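Local coordinates for hypothetical protein TM0723 (Thermotoga maritima, PDB 1VMJ) that is of unknown function but may be a thiamin phosphate synthase and belongs to the YjbQ (UPF0047) family, at residues L36-V41 with R121-G126; H57-V62 with R140-L145; N65-G70 with Q130-E135. All blocks are in the same frame, centred on the assembly; numbering follows the deposited sequence.

Interaction 1 of 3, residues L36-V41 with R121-G126; sequences LLEECV and RKMDLG
The carbonyl oxygen of Val41 accepts a hydrogen bond of 2.8 Å from a water, which in turn accepts from Arg121 NE at 2.7 Å; Ser44 OG makes a further hydrogen bond to the same carbonyl oxygen. The water lies in the plane of the Arg121 guanidinium, at its edge, and joins helix 34-44 to the start of the short edge strand 122-123. This is a helix packed against an antiparallel sheet near its outer strand, and no direct hydrogen bond crosses between the two segments. Most of the apolar contact is carried by Met123, whose side chain reaches from the strand to the helix. Its CG stands beside the backbone N, anti to the carbonyl carbon (chi1 -74°), and meets Val41 CG2 at 3.9 Å. Further out, SD lies 3.9 Å from Leu37 CB. The bend at the last torsion (chi3 -72°) carries CE against Glu38, 3.5 Å from Glu38 CG and 3.7 Å from Glu38 N. Met123 crosses both Leu37 and Glu38 at about a right angle, and the thioether touches two consecutive residues of one helical turn. On the sheet side, Leu37 continues onto Leu51, Cys53 and Val146, while Val41 and Met123 both rest on Ile118, so these three side chains join the apolar layer between helix and sheet. Past the strand, Asp124 OD2 bonds to Thr119 OG1 and forms a salt bridge with Arg17 of the second subunit, which places this edge of the sheet beside a subunit interface. Val41 divides its two methyls between the neighbours: CG2 goes to Met123, and CG1 presses closely on Arg121 O at 3.2 Å.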
loop_
_atom_site.group_PDB
_atom_site.type_symbol
_atom_site.label_atom_id
_atom_site.label_comp_id
_atom_site.label_asym_id
_atom_site.label_seq_id
_atom_site.Cartn_x
_atom_site.Cartn_y
_atom_site.Cartn_z
ATOM N N LEU A 36 -7.032 -17.501 -9.439
ATOM C CA LEU A 36 -7.921 -16.689 -10.262
ATOM C C LEU A 36 -7.104 -15.656 -11.036
ATOM O O LEU A 36 -7.281 -15.491 -12.247
ATOM C CB LEU A 36 -8.985 -16.019 -9.386
ATOM C CG LEU A 36 -9.871 -16.971 -8.568
ATOM C CD1 LEU A 36 -10.806 -16.145 -7.715
ATOM C CD2 LEU A 36 -10.624 -17.928 -9.410
ATOM N N LEU A 37 -6.195 -14.975 -10.343
ATOM C CA LEU A 37 -5.283 -14.028 -10.977
ATOM C C LEU A 37 -4.407 -14.678 -12.062
ATOM O O LEU A 37 -4.195 -14.115 -13.133
ATOM C CB LEU A 37 -4.443 -13.294 -9.925
ATOM C CG LEU A 37 -5.081 -12.023 -9.368
ATOM C CD1 LEU A 37 -6.376 -12.256 -8.697
ATOM C CD2 LEU A 37 -4.087 -11.395 -8.399
ATOM N N GLU A 38 -3.946 -15.892 -11.804
ATOM C CA GLU A 38 -3.181 -16.635 -12.801
ATOM C C GLU A 38 -3.999 -16.810 -14.091
ATOM O O GLU A 38 -3.466 -16.650 -15.201
ATOM C CB GLU A 38 -2.778 -17.994 -12.228
ATOM C CG GLU A 38 -1.701 -17.866 -11.161
ATOM C CD GLU A 38 -1.335 -19.184 -10.491
ATOM O OE1 GLU A 38 -2.201 -20.072 -10.352
ATOM O OE2 GLU A 38 -0.169 -19.307 -10.074
ATOM N N GLU A 39 -5.287 -17.117 -13.935
ATOM C CA GLU A 39 -6.153 -17.297 -15.105
ATOM C C GLU A 39 -6.424 -15.953 -15.822
ATOM O O GLU A 39 -6.459 -15.901 -17.035
ATOM C CB GLU A 39 -7.460 -17.986 -14.706
ATOM C CG GLU A 39 -8.439 -18.192 -15.829
ATOM C CD GLU A 39 -7.960 -19.147 -16.887
ATOM O OE1 GLU A 39 -6.878 -19.767 -16.751
ATOM O OE2 GLU A 39 -8.695 -19.270 -17.880
ATOM N N CYS A 40 -6.574 -14.866 -15.071
ATOM C CA CYS A 40 -6.646 -13.519 -15.675
ATOM C C CYS A 40 -5.429 -13.227 -16.518
ATOM O O CYS A 40 -5.527 -12.772 -17.668
ATOM C CB CYS A 40 -6.757 -12.430 -14.612
ATOM S SG CYS A 40 -8.301 -12.417 -13.655
ATOM N N VAL A 41 -4.261 -13.493 -15.949
ATOM C CA VAL A 41 -3.011 -13.191 -16.643
ATOM C C VAL A 41 -2.956 -14.036 -17.907
ATOM O O VAL A 41 -2.619 -13.548 -18.985
ATOM C CB VAL A 41 -1.777 -13.401 -15.741
ATOM C CG1 VAL A 41 -0.516 -13.273 -16.563
ATOM C CG2 VAL A 41 -1.785 -12.379 -14.636
ATOM N N ARG A 121 4.593 -13.620 -19.475
ATOM C CA ARG A 121 3.220 -14.112 -19.345
ATOM C C ARG A 121 2.802 -14.614 -17.957
ATOM O O ARG A 121 1.741 -15.229 -17.820
ATOM C CB ARG A 121 2.921 -15.170 -20.409
ATOM C CG ARG A 121 2.928 -14.641 -21.846
ATOM C CD ARG A 121 2.139 -15.562 -22.749
ATOM N NE ARG A 121 0.704 -15.578 -22.421
ATOM C CZ ARG A 121 -0.121 -16.593 -22.709
ATOM N NH1 ARG A 121 0.310 -17.687 -23.360
ATOM N NH2 ARG A 121 -1.398 -16.513 -22.358
ATOM N N LYS A 122 3.586 -14.333 -16.920
ATOM C CA LYS A 122 3.251 -14.832 -15.599
ATOM C C LYS A 122 3.429 -13.761 -14.569
ATOM O O LYS A 122 4.272 -12.877 -14.729
ATOM C CB LYS A 122 4.174 -15.989 -15.217
ATOM C CG LYS A 122 4.121 -17.197 -16.137
ATOM C CD LYS A 122 2.767 -17.865 -16.125
ATOM C CE LYS A 122 2.692 -19.049 -17.074
ATOM N NZ LYS A 122 3.570 -20.135 -16.585
ATOM N N MET A 123 2.687 -13.883 -13.476
ATOM C CA MET A 123 2.935 -13.055 -12.308
ATOM C C MET A 123 4.354 -13.329 -11.816
ATOM O O MET A 123 4.762 -14.491 -11.707
ATOM C CB MET A 123 1.942 -13.355 -11.199
ATOM C CG MET A 123 0.570 -12.791 -11.523
ATOM S SD MET A 123 -0.570 -12.886 -10.129
ATOM C CE MET A 123 -0.851 -14.646 -10.128
ATOM N N ASP A 124 5.086 -12.254 -11.532
ATOM C CA ASP A 124 6.500 -12.337 -11.190
ATOM C C ASP A 124 6.604 -12.316 -9.667
ATOM O O ASP A 124 6.706 -11.248 -9.057
ATOM C CB ASP A 124 7.195 -11.161 -11.867
ATOM C CG ASP A 124 8.659 -11.326 -12.021
ATOM O OD1 ASP A 124 9.274 -12.218 -11.385
ATOM O OD2 ASP A 124 9.218 -10.512 -12.778
ATOM N N LEU A 125 6.496 -13.496 -9.067
ATOM C CA LEU A 125 6.319 -13.642 -7.626
ATOM C C LEU A 125 7.486 -14.385 -7.006
ATOM O O LEU A 125 8.125 -15.245 -7.660
ATOM C CB LEU A 125 5.046 -14.426 -7.306
ATOM C CG LEU A 125 3.729 -13.799 -7.763
ATOM C CD1 LEU A 125 2.547 -14.688 -7.445
ATOM C CD2 LEU A 125 3.567 -12.443 -7.192
ATOM N N GLY A 126 7.720 -14.085 -5.734
ATOM C CA GLY A 126 8.674 -14.820 -4.930
ATOM C C GLY A 126 8.083 -16.141 -4.517
ATOM O O GLY A 126 6.934 -16.431 -4.820
HETATM O O HOH W 1 -0.570 -13.786 -20.853
#

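Interaction 2 of 3, residues H57-V62 with R140-L145; sequences HITASV and RPKRVL. With SO4 (sulfate ion), chain C.
A sulfate ion, probably from the crystallisation liquor, sits in a polar pocket where His57, Ile58, Thr59 and Arg140 all bond to it, at the point where strand 60-65 of the three-stranded antiparallel sheet begins close to strand 142-150 of the five-stranded one. His57 ND1 points almost straight at sulfate O1 (2.9 Å, N-H...O 178°). Arg140 brings its guanidinium edge-on, NH1 to that same O1 and NH2 to O4. Ile58 gives its backbone N to O3, and Thr59 OG1 comes unusually close to sulfate O4, at 2.5 Å, too short for much to rest on that bond. Lys142 runs alongside this cluster, against one face of the His57 ring. Its CG lies over the centre of that face, 4.0 Å from the centroid, a CH-pi contact. The chain then bends (chi3 78°), bringing CE to 3.6 Å from His57 CB and also over one face of the Arg140 guanidinium, offset toward its rim. At the tip, NZ donates to Thr59 OG1 at 2.8 Å, forms a salt bridge with Glu135 and hydrogen-bonds to Asp137 O. Thr59 OG1 is thus held between the lysine amine and the sulfate. A sodium ion lies about 5 Å from the Thr59 side chain. Deeper between the sheets the contact turns apolar, with Val62 CG2 against Val144 CG2 at 3.9 Å.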
loop_
_atom_site.group_PDB
_atom_site.type_symbol
_atom_site.label_atom_id
_atom_site.label_comp_id
_atom_site.label_asym_id
_atom_site.label_seq_id
_atom_site.Cartn_x
_atom_site.Cartn_y
_atom_site.Cartn_z
ATOM N N HIS A 57 -14.452 -2.448 -2.520
ATOM C CA HIS A 57 -15.197 -2.041 -1.323
ATOM C C HIS A 57 -14.218 -1.571 -0.282
ATOM O O HIS A 57 -13.077 -2.022 -0.221
ATOM C CB HIS A 57 -16.058 -3.210 -0.848
ATOM C CG HIS A 57 -17.125 -3.550 -1.827
ATOM N ND1 HIS A 57 -18.427 -3.118 -1.711
ATOM C CD2 HIS A 57 -17.049 -4.227 -2.993
ATOM C CE1 HIS A 57 -19.105 -3.520 -2.780
ATOM N NE2 HIS A 57 -18.289 -4.194 -3.568
ATOM N N ILE A 58 -14.671 -0.641 0.543
ATOM C CA ILE A 58 -13.795 0.090 1.453
ATOM C C ILE A 58 -13.705 -0.555 2.834
ATOM O O ILE A 58 -13.145 0.038 3.769
ATOM C CB ILE A 58 -14.206 1.595 1.505
ATOM C CG1 ILE A 58 -15.661 1.738 1.954
ATOM C CG2 ILE A 58 -13.994 2.256 0.140
ATOM C CD1 ILE A 58 -16.115 3.163 2.155
ATOM N N THR A 59 -14.231 -1.779 2.925
ATOM C CA THR A 59 -14.203 -2.614 4.110
ATOM C C THR A 59 -13.556 -3.973 3.844
ATOM O O THR A 59 -13.784 -4.941 4.583
ATOM C CB THR A 59 -15.619 -2.850 4.620
ATOM O OG1 THR A 59 -16.429 -3.320 3.545
ATOM C CG2 THR A 59 -16.186 -1.567 5.165
ATOM N N ALA A 60 -12.737 -4.033 2.798
ATOM C CA ALA A 60 -12.041 -5.245 2.440
ATOM C C ALA A 60 -10.703 -4.916 1.810
ATOM O O ALA A 60 -10.401 -3.773 1.461
ATOM C CB ALA A 60 -12.888 -6.058 1.508
ATOM N N SER A 61 -9.861 -5.939 1.719
ATOM C CA SER A 61 -8.470 -5.796 1.279
ATOM C C SER A 61 -8.101 -6.780 0.211
ATOM O O SER A 61 -8.682 -7.848 0.128
ATOM C CB SER A 61 -7.515 -6.057 2.454
ATOM O OG SER A 61 -7.654 -5.057 3.441
ATOM N N VAL A 62 -7.084 -6.424 -0.570
ATOM C CA VAL A 62 -6.300 -7.393 -1.333
ATOM C C VAL A 62 -4.839 -7.236 -0.906
ATOM O O VAL A 62 -4.316 -6.134 -0.840
ATOM C CB VAL A 62 -6.445 -7.216 -2.824
ATOM C CG1 VAL A 62 -5.519 -8.147 -3.565
ATOM C CG2 VAL A 62 -7.880 -7.474 -3.252
ATOM N N ARG A 140 -22.230 -10.501 2.075
ATOM C CA ARG A 140 -22.923 -9.733 1.048
ATOM C C ARG A 140 -22.003 -9.737 -0.160
ATOM O O ARG A 140 -20.800 -9.933 -0.006
ATOM C CB ARG A 140 -23.215 -8.321 1.523
ATOM C CG ARG A 140 -21.999 -7.521 1.938
ATOM C CD ARG A 140 -22.417 -6.165 2.479
ATOM N NE ARG A 140 -21.332 -5.411 3.103
ATOM C CZ ARG A 140 -20.634 -4.445 2.521
ATOM N NH1 ARG A 140 -20.880 -4.085 1.272
ATOM N NH2 ARG A 140 -19.670 -3.839 3.186
ATOM N N PRO A 141 -22.559 -9.516 -1.370
ATOM C CA PRO A 141 -21.739 -9.605 -2.573
ATOM C C PRO A 141 -20.773 -8.434 -2.695
ATOM O O PRO A 141 -21.181 -7.268 -2.676
ATOM C CB PRO A 141 -22.771 -9.570 -3.709
ATOM C CG PRO A 141 -23.905 -8.777 -3.137
ATOM C CD PRO A 141 -23.963 -9.185 -1.691
ATOM N N LYS A 142 -19.485 -8.757 -2.778
ATOM C CA LYS A 142 -18.451 -7.752 -2.846
ATOM C C LYS A 142 -17.464 -8.122 -3.919
ATOM O O LYS A 142 -17.404 -9.263 -4.390
ATOM C CB LYS A 142 -17.787 -7.598 -1.481
ATOM C CG LYS A 142 -18.800 -7.055 -0.481
ATOM C CD LYS A 142 -18.307 -7.031 0.930
ATOM C CE LYS A 142 -17.364 -5.863 1.191
ATOM N NZ LYS A 142 -16.963 -5.915 2.657
ATOM N N ARG A 143 -16.696 -7.129 -4.338
ATOM C CA ARG A 143 -15.954 -7.229 -5.569
ATOM C C ARG A 143 -14.504 -6.861 -5.411
ATOM O O ARG A 143 -14.157 -5.975 -4.646
ATOM C CB ARG A 143 -16.571 -6.326 -6.621
ATOM C CG ARG A 143 -18.051 -6.447 -6.741
ATOM C CD ARG A 143 -18.541 -5.495 -7.763
ATOM N NE ARG A 143 -19.995 -5.418 -7.737
ATOM C CZ ARG A 143 -20.725 -5.080 -8.784
ATOM N NH1 ARG A 143 -20.144 -4.824 -9.961
ATOM N NH2 ARG A 143 -22.041 -4.997 -8.651
ATOM N N VAL A 144 -13.690 -7.559 -6.197
ATOM C CA VAL A 144 -12.288 -7.275 -6.420
ATOM C C VAL A 144 -12.088 -6.996 -7.895
ATOM O O VAL A 144 -12.672 -7.668 -8.749
ATOM C CB VAL A 144 -11.441 -8.501 -6.008
ATOM C CG1 VAL A 144 -10.041 -8.454 -6.541
ATOM C CG2 VAL A 144 -11.432 -8.630 -4.492
ATOM N N LEU A 145 -11.280 -5.999 -8.189
ATOM C CA LEU A 145 -10.953 -5.641 -9.560
ATOM C C LEU A 145 -9.568 -6.132 -9.907
ATOM O O LEU A 145 -8.644 -5.976 -9.115
ATOM C CB LEU A 145 -11.041 -4.122 -9.778
ATOM C CG LEU A 145 -10.850 -3.649 -11.220
ATOM C CD1 LEU A 145 -11.968 -4.130 -12.135
ATOM C CD2 LEU A 145 -10.737 -2.123 -11.258
HETATM S S SO4 C . -18.457 -0.916 1.135
HETATM O O1 SO4 C . -19.566 -1.595 0.493
HETATM O O2 SO4 C . -18.906 0.196 1.952
HETATM O O3 SO4 C . -17.549 -0.349 0.118
HETATM O O4 SO4 C . -17.765 -1.908 1.906
HETATM O O HOH W 2 -14.233 -5.833 -1.862
#

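Interaction 3 of 3, residues N65-G70 with Q130-E135; sequences NDDEPG and QVFYGE
Where strand 60-65 ends, it makes one last antiparallel hydrogen-bonded pair with the central strand 130-135 before the chain turns into helix 69-82. Asn65 N donates to Gln130 O at 3.0 Å, meeting it nearly along the C=O axis, and Gln130 N returns a longer bond of 3.3 Å to Asn65 O. The turn that follows wraps the rim of the Phe132 ring. Asn65 O lies in the ring plane, 3.6 Å from Phe132 CE1, and Asp67 CB, also in plane, meets Phe132 CZ at 3.6 Å. The Asp67 carboxylate stands almost upright to the ring, the planes 83° apart. Its CG is anti to the backbone N (chi1 -163°), and OD2 accepts from Asn32 ND2, which also donates to Gln130 OE1. Beyond the turn, Glu68 is the N-cap of helix 69-82: its OE2 takes Gly70 N at 2.9 Å from above the carboxylate plane. Asn65 OD1 accepts Asp66 N at 2.9 Å, from the side of its C=O. Both side chains also reach the second subunit, Asn65 OD1 to His104 ND1 and Glu68 OE1 to His93 ND1. Histidines at these two positions belong to the sodium site, and the Asp66 side chain lies about 4 Å from a bound sodium. The chemistry is that of a second shell, in which carbonyl and carboxylate oxygens probably orient the imidazoles across the interface.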
loop_
_atom_site.group_PDB
_atom_site.type_symbol
_atom_site.label_atom_id
_atom_site.label_comp_id
_atom_site.label_asym_id
_atom_site.label_seq_id
_atom_site.Cartn_x
_atom_site.Cartn_y
_atom_site.Cartn_z
ATOM N N ASN A 65 0.505 -12.478 1.206
ATOM C CA ASN A 65 1.249 -13.033 2.322
ATOM C C ASN A 65 1.203 -14.551 2.263
ATOM O O ASN A 65 0.972 -15.090 1.218
ATOM C CB ASN A 65 0.779 -12.433 3.663
ATOM C CG ASN A 65 1.953 -12.239 4.621
ATOM O OD1 ASN A 65 2.485 -13.227 5.137
ATOM N ND2 ASN A 65 2.451 -11.001 4.741
ATOM N N ASP A 66 1.433 -15.232 3.376
ATOM C CA ASP A 66 1.526 -16.696 3.374
ATOM C C ASP A 66 0.156 -17.345 3.410
ATOM O O ASP A 66 -0.742 -16.862 4.093
ATOM C CB ASP A 66 2.276 -17.136 4.641
ATOM C CG ASP A 66 2.975 -18.492 4.503
ATOM O OD1 ASP A 66 2.917 -19.178 3.457
ATOM O OD2 ASP A 66 3.629 -18.859 5.504
ATOM N N ASP A 67 0.011 -18.466 2.715
ATOM C CA ASP A 67 -1.159 -19.313 2.885
ATOM C C ASP A 67 -0.832 -20.392 3.915
ATOM O O ASP A 67 -0.428 -21.500 3.589
ATOM C CB ASP A 67 -1.586 -19.949 1.554
ATOM C CG ASP A 67 -3.012 -20.493 1.587
ATOM O OD1 ASP A 67 -3.683 -20.429 2.649
ATOM O OD2 ASP A 67 -3.467 -21.007 0.543
ATOM N N GLU A 68 -0.969 -20.024 5.175
ATOM C CA GLU A 68 -0.652 -20.905 6.294
ATOM C C GLU A 68 -1.699 -20.603 7.363
ATOM O O GLU A 68 -1.879 -19.452 7.726
ATOM C CB GLU A 68 0.763 -20.631 6.794
ATOM C CG GLU A 68 1.325 -21.688 7.702
ATOM C CD GLU A 68 0.864 -21.531 9.139
ATOM O OE1 GLU A 68 1.050 -20.436 9.706
ATOM O OE2 GLU A 68 0.317 -22.500 9.702
ATOM N N PRO A 69 -2.411 -21.625 7.858
ATOM C CA PRO A 69 -3.539 -21.372 8.748
ATOM C C PRO A 69 -3.171 -20.703 10.065
ATOM O O PRO A 69 -3.950 -19.898 10.567
ATOM C CB PRO A 69 -4.133 -22.763 8.989
ATOM C CG PRO A 69 -3.110 -23.725 8.586
ATOM C CD PRO A 69 -2.230 -23.064 7.588
ATOM N N GLY A 70 -2.013 -21.045 10.622
ATOM C CA GLY A 70 -1.547 -20.418 11.853
ATOM C C GLY A 70 -1.421 -18.922 11.661
ATOM O O GLY A 70 -1.883 -18.134 12.485
ATOM N N GLN A 130 1.448 -15.361 -2.004
ATOM C CA GLN A 130 0.102 -15.723 -2.412
ATOM C C GLN A 130 -0.803 -14.522 -2.239
ATOM O O GLN A 130 -0.647 -13.756 -1.299
ATOM C CB GLN A 130 -0.418 -16.884 -1.579
ATOM C CG GLN A 130 0.298 -18.212 -1.784
ATOM C CD GLN A 130 -0.066 -18.901 -3.072
ATOM O OE1 GLN A 130 -1.176 -19.382 -3.234
ATOM N NE2 GLN A 130 0.851 -18.898 -4.015
ATOM N N VAL A 131 -1.756 -14.360 -3.146
ATOM C CA VAL A 131 -2.647 -13.206 -3.125
ATOM C C VAL A 131 -3.968 -13.607 -2.469
ATOM O O VAL A 131 -4.555 -14.641 -2.772
ATOM C CB VAL A 131 -2.962 -12.697 -4.542
ATOM C CG1 VAL A 131 -3.695 -11.351 -4.460
ATOM C CG2 VAL A 131 -1.693 -12.550 -5.385
ATOM N N PHE A 132 -4.396 -12.750 -1.543
ATOM C CA PHE A 132 -5.616 -12.928 -0.757
ATOM C C PHE A 132 -6.593 -11.795 -0.898
ATOM O O PHE A 132 -6.210 -10.611 -0.989
ATOM C CB PHE A 132 -5.263 -13.064 0.731
ATOM C CG PHE A 132 -4.589 -14.344 1.035
ATOM C CD1 PHE A 132 -3.198 -14.452 0.974
ATOM C CD2 PHE A 132 -5.331 -15.467 1.312
ATOM C CE1 PHE A 132 -2.573 -15.663 1.204
ATOM C CE2 PHE A 132 -4.694 -16.688 1.524
ATOM C CZ PHE A 132 -3.312 -16.759 1.459
ATOM N N TYR A 133 -7.863 -12.183 -0.891
ATOM C CA TYR A 133 -8.957 -11.281 -0.589
ATOM C C TYR A 133 -9.162 -11.365 0.906
ATOM O O TYR A 133 -9.363 -12.451 1.459
ATOM C CB TYR A 133 -10.249 -11.700 -1.315
ATOM C CG TYR A 133 -11.420 -10.791 -1.039
ATOM C CD1 TYR A 133 -11.328 -9.431 -1.289
ATOM C CD2 TYR A 133 -12.606 -11.285 -0.488
ATOM C CE1 TYR A 133 -12.396 -8.584 -1.037
ATOM C CE2 TYR A 133 -13.693 -10.444 -0.244
ATOM C CZ TYR A 133 -13.562 -9.093 -0.510
ATOM O OH TYR A 133 -14.597 -8.249 -0.254
ATOM N N GLY A 134 -9.089 -10.214 1.564
ATOM C CA GLY A 134 -9.331 -10.097 2.982
ATOM C C GLY A 134 -10.666 -9.440 3.214
ATOM O O GLY A 134 -10.820 -8.215 3.063
ATOM N N GLU A 135 -11.657 -10.243 3.541
ATOM C CA GLU A 135 -12.985 -9.744 3.815
ATOM C C GLU A 135 -13.118 -9.364 5.283
ATOM O O GLU A 135 -12.876 -10.200 6.137
ATOM C CB GLU A 135 -14.025 -10.835 3.486
ATOM C CG GLU A 135 -15.466 -10.391 3.701
ATOM C CD GLU A 135 -15.802 -9.198 2.851
ATOM O OE1 GLU A 135 -16.161 -9.397 1.660
ATOM O OE2 GLU A 135 -15.686 -8.073 3.373
HETATM O O HOH W 3 -0.782 -22.123 -1.303
#

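In the fold
Interactions 2 and 3, their centres 15 Å apart, are joined directly: Lys142 NZ forms a salt bridge with Glu135 OE2 at 2.6 Å, and Tyr133 packs on Val144 and Ala60. Interaction 1 lies further off, 16 Å from interaction 3 and 20 Å from interaction 2 between centres. It meets interaction 3 through Leu37 CD2 and Val131 CG1 (4.0 Å). The polar site is completed between subunits: residues 57-62 of one chain face residues 65-70 of another, with Ile58 packed on Asp66 of the third subunit. The Asp66 side chain lies about 6 Å from a sulfate, which suggests that interactions 2 and 3 both contribute to a pocket at the subunit interface that holds the sulfate and lies near the sodium.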